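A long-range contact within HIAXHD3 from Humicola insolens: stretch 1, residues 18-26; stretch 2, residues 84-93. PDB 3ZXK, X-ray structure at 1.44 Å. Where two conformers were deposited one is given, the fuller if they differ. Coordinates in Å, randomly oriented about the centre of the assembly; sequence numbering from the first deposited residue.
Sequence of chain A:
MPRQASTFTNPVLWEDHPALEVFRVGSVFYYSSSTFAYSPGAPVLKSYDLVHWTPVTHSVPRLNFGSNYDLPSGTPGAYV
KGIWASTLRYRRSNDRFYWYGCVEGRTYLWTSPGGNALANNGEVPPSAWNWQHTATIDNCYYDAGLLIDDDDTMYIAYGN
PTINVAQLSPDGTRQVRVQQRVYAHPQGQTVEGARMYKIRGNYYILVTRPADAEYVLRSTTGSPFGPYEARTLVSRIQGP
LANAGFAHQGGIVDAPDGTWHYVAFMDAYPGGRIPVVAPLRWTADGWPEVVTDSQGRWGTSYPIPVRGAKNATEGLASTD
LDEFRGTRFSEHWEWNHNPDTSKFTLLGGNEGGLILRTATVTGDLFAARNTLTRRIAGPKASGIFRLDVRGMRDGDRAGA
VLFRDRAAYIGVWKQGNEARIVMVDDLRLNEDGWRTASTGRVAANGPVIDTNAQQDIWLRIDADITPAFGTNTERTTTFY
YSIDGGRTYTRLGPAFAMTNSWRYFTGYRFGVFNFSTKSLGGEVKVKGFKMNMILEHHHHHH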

# COMPACT_ATOMS: atom_id res chain seq x y z
N PRO A 18 -2.31 2.94 2.98
CA PRO A 18 -3.59 3.58 3.32
C PRO A 18 -4.67 2.64 3.79
O PRO A 18 -4.56 1.41 3.64
N ALA A 19 -5.74 3.22 4.36
CA ALA A 19 -6.94 2.48 4.77
C ALA A 19 -6.66 1.34 5.74
O ALA A 19 -7.25 0.26 5.67
N LEU A 20 -5.77 1.60 6.69
CA LEU A 20 -5.24 0.55 7.55
C LEU A 20 -6.30 -0.07 8.45
O LEU A 20 -7.24 0.62 8.89
N GLU A 21 -6.14 -1.37 8.68
CA GLU A 21 -6.81 -2.12 9.75
C GLU A 21 -5.69 -2.63 10.64
O GLU A 21 -4.73 -3.16 10.11
N VAL A 22 -5.79 -2.47 11.96
CA VAL A 22 -4.78 -3.02 12.89
C VAL A 22 -5.43 -3.89 13.94
O VAL A 22 -6.53 -3.60 14.42
N PHE A 23 -4.76 -4.98 14.31
CA PHE A 23 -5.24 -5.84 15.39
C PHE A 23 -4.08 -6.57 16.00
O PHE A 23 -2.98 -6.54 15.45
N ARG A 24 -4.31 -7.19 17.15
CA ARG A 24 -3.25 -7.89 17.85
C ARG A 24 -3.60 -9.36 17.98
O ARG A 24 -4.76 -9.70 18.25
N VAL A 25 -2.61 -10.22 17.76
CA VAL A 25 -2.70 -11.63 18.16
C VAL A 25 -1.55 -11.90 19.10
O VAL A 25 -0.39 -11.89 18.67
N GLY A 26 -1.84 -12.12 20.37
CA GLY A 26 -0.76 -12.37 21.33
C GLY A 26 0.22 -11.22 21.39
O GLY A 26 -0.17 -10.10 21.73
N TRP A 84 -9.94 -0.96 -2.42
CA TRP A 84 -10.14 0.25 -1.61
C TRP A 84 -10.12 -0.17 -0.14
O TRP A 84 -9.53 -1.21 0.21
N ALA A 85 -10.70 0.62 0.76
CA ALA A 85 -10.66 0.24 2.17
C ALA A 85 -11.32 -1.11 2.38
O ALA A 85 -12.48 -1.32 1.97
N SER A 86 -10.56 -2.01 3.00
CA SER A 86 -10.98 -3.40 3.21
C SER A 86 -10.73 -3.83 4.65
O SER A 86 -10.58 -2.97 5.53
N THR A 87 -10.75 -5.12 4.95
CA THR A 87 -10.68 -5.50 6.36
C THR A 87 -10.06 -6.89 6.51
O THR A 87 -10.20 -7.73 5.63
N LEU A 88 -9.41 -7.10 7.65
CA LEU A 88 -8.71 -8.34 7.97
C LEU A 88 -8.83 -8.60 9.46
O LEU A 88 -8.66 -7.67 10.26
N ARG A 89 -9.08 -9.86 9.84
CA ARG A 89 -9.03 -10.29 11.25
C ARG A 89 -8.56 -11.72 11.33
O ARG A 89 -8.67 -12.46 10.36
N TYR A 90 -8.04 -12.11 12.48
CA TYR A 90 -7.63 -13.49 12.70
C TYR A 90 -8.68 -14.21 13.56
O TYR A 90 -9.05 -13.74 14.65
N ARG A 91 -9.13 -15.36 13.07
CA ARG A 91 -10.15 -16.14 13.75
C ARG A 91 -9.44 -17.22 14.54
O ARG A 91 -8.87 -18.14 13.96
N ARG A 92 -9.50 -17.12 15.87
CA ARG A 92 -8.85 -18.11 16.74
C ARG A 92 -9.42 -19.51 16.60
O ARG A 92 -8.67 -20.50 16.62
N SER A 93 -10.74 -19.62 16.45
CA SER A 93 -11.39 -20.94 16.52
C SER A 93 -10.92 -21.91 15.43
O SER A 93 -10.86 -23.12 15.66

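Two strands, 21-25 and 87-91, run nearly parallel (8°) with axes 7.1 Å apart at their closest, a spacing that leaves side chains, rather than a backbone ladder, to join them. On the first strand the alternation is strict: Glu21, Phe23 and Val25 point toward the partner, while Val22 and Arg24 point away.

The apolar contacts run along the pair. Where the backbones lie nearest, two methyls suffice: Ala19 CB meets Ala85 CB at 3.7 Å. Farther along, Phe23 (chi1 p) fills a wider gap than the one between the alanines. Its CE1 lies 3.8 Å from CG of Leu88 (t, p), its CE2 3.9 Å from Tyr90 CB, and Arg89 CA sits over one ring face, 4.2 Å from the centroid of the Phe23 ring, in a CH-pi contact. Val25 (t) extends the apolar row, with CG2 3.7 Å from CD2 of Tyr90 (t).

Glu21 supplies the carboxylate. Its chi1 is t and its chi2 lies between wells at 93°, and the carboxylate meets two residues. Glu21 OE1 accepts a hydrogen bond from Thr87 OG1 (2.6 Å; Thr87 chi1 t). Glu21 OE2 forms a salt bridge with Arg89, receiving NH2 at 2.7 Å and NE at 3.0 Å along the guanidinium edge. The CA-to-CB bond of Arg89 points sideways; its m, m, t chain brings the charged end nearer.

Arg92 (m, p, t) also starts sideways and reaches in, donating from NH2 to Arg24 O at 3.0 Å. Val25 CG2 covers one face of this guanidinium, 4.0 Å from Arg92 NH2, while Arg24 O lies at its edge, near the plane.

Waters complete the bridges. Water 1 donates to Ala19 O (2.9 Å) and accepts from Ser86 N (2.8 Å); water 2 joins Arg24 O (2.7 Å) to Arg92 NH1 (2.9 Å); water 3 accepts from Gly26 N and Arg92 NH2, both at 2.9 Å.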

# COMPACT_ATOMS: atom_id res chain seq x y z
CB PRO A 18 -4.05 4.16 1.99
CG PRO A 18 -3.49 3.21 0.98
CD PRO A 18 -2.11 2.90 1.52
CB ALA A 19 -7.74 1.99 3.57
CB LEU A 20 -4.04 1.08 8.34
CG LEU A 20 -4.32 2.12 9.44
CD1 LEU A 20 -4.52 1.42 10.79
CD2 LEU A 20 -3.19 3.14 9.52
CB GLU A 21 -7.58 -3.33 9.16
CG GLU A 21 -8.12 -4.34 10.20
CD GLU A 21 -9.55 -4.06 10.63
OE1 GLU A 21 -10.46 -3.95 9.77
OE2 GLU A 21 -9.78 -3.96 11.85
CB VAL A 22 -3.96 -1.92 13.64
CG1 VAL A 22 -2.80 -1.38 12.81
CG2 VAL A 22 -4.86 -0.82 14.21
CB PHE A 23 -6.35 -6.81 14.91
CG PHE A 23 -5.92 -7.74 13.81
CD1 PHE A 23 -6.02 -7.38 12.48
CD2 PHE A 23 -5.38 -8.98 14.12
CE1 PHE A 23 -5.58 -8.24 11.46
CE2 PHE A 23 -4.97 -9.85 13.11
CZ PHE A 23 -5.09 -9.50 11.78
CB ARG A 24 -3.08 -7.31 19.26
CG ARG A 24 -1.98 -7.98 20.05
CD ARG A 24 -1.71 -7.28 21.37
NE ARG A 24 -2.86 -7.26 22.26
CZ ARG A 24 -3.18 -8.23 23.11
NH1 ARG A 24 -2.43 -9.34 23.20
NH2 ARG A 24 -4.24 -8.11 23.89
CB VAL A 25 -2.60 -12.59 16.95
CG1 VAL A 25 -2.85 -14.03 17.41
CG2 VAL A 25 -3.60 -12.18 15.87
CB TRP A 84 -11.41 0.95 -2.03
CG TRP A 84 -11.29 1.70 -3.33
CD1 TRP A 84 -10.59 1.33 -4.48
CD2 TRP A 84 -11.91 2.99 -3.65
NE1 TRP A 84 -10.75 2.26 -5.48
CE2 TRP A 84 -11.51 3.30 -5.03
CE3 TRP A 84 -12.68 3.89 -2.94
CZ2 TRP A 84 -11.91 4.47 -5.66
CZ3 TRP A 84 -13.08 5.07 -3.57
CH2 TRP A 84 -12.71 5.36 -4.91
CB ALA A 85 -11.31 1.30 3.04
CB SER A 86 -10.27 -4.28 2.18
OG SER A 86 -10.51 -3.75 0.88
CB THR A 87 -12.09 -5.42 7.01
OG1 THR A 87 -11.96 -5.64 8.41
CG2 THR A 87 -13.05 -6.44 6.44
CB LEU A 88 -7.22 -8.21 7.67
CG LEU A 88 -6.32 -9.41 7.96
CD1 LEU A 88 -6.63 -10.49 6.95
CD2 LEU A 88 -4.85 -9.03 7.82
CB ARG A 89 -10.38 -10.16 12.00
CG ARG A 89 -10.94 -8.73 12.16
CD ARG A 89 -10.18 -7.95 13.23
NE ARG A 89 -10.45 -6.51 13.22
CZ ARG A 89 -11.34 -5.88 14.00
NH1 ARG A 89 -12.11 -6.53 14.90
NH2 ARG A 89 -11.47 -4.57 13.87
CB TYR A 90 -6.31 -13.48 13.45
CG TYR A 90 -5.83 -14.84 13.87
CD1 TYR A 90 -5.42 -15.79 12.92
CD2 TYR A 90 -5.74 -15.16 15.22
CE1 TYR A 90 -4.95 -17.04 13.32
CE2 TYR A 90 -5.30 -16.40 15.63
CZ TYR A 90 -4.89 -17.34 14.69
OH TYR A 90 -4.43 -18.57 15.13
CB ARG A 91 -11.11 -16.76 12.74
CG ARG A 91 -12.43 -17.18 13.36
CD ARG A 91 -13.36 -17.73 12.31
NE ARG A 91 -14.72 -17.81 12.86
CZ ARG A 91 -15.78 -18.21 12.17
NH1 ARG A 91 -15.66 -18.61 10.89
NH2 ARG A 91 -16.98 -18.22 12.74
CB ARG A 92 -8.90 -17.67 18.20
CG ARG A 92 -7.81 -16.67 18.57
CD ARG A 92 -7.96 -15.33 17.88
NE ARG A 92 -7.09 -14.36 18.54
CZ ARG A 92 -6.99 -13.09 18.20
NH1 ARG A 92 -7.69 -12.64 17.15
NH2 ARG A 92 -6.19 -12.29 18.88
CB SER A 93 -12.90 -20.81 16.51
OG SER A 93 -13.32 -20.26 15.28
O HOH W 1 -7.87 -1.65 3.64
O HOH W 2 -7.25 -9.78 17.18
O HOH W 3 -4.56 -12.06 21.31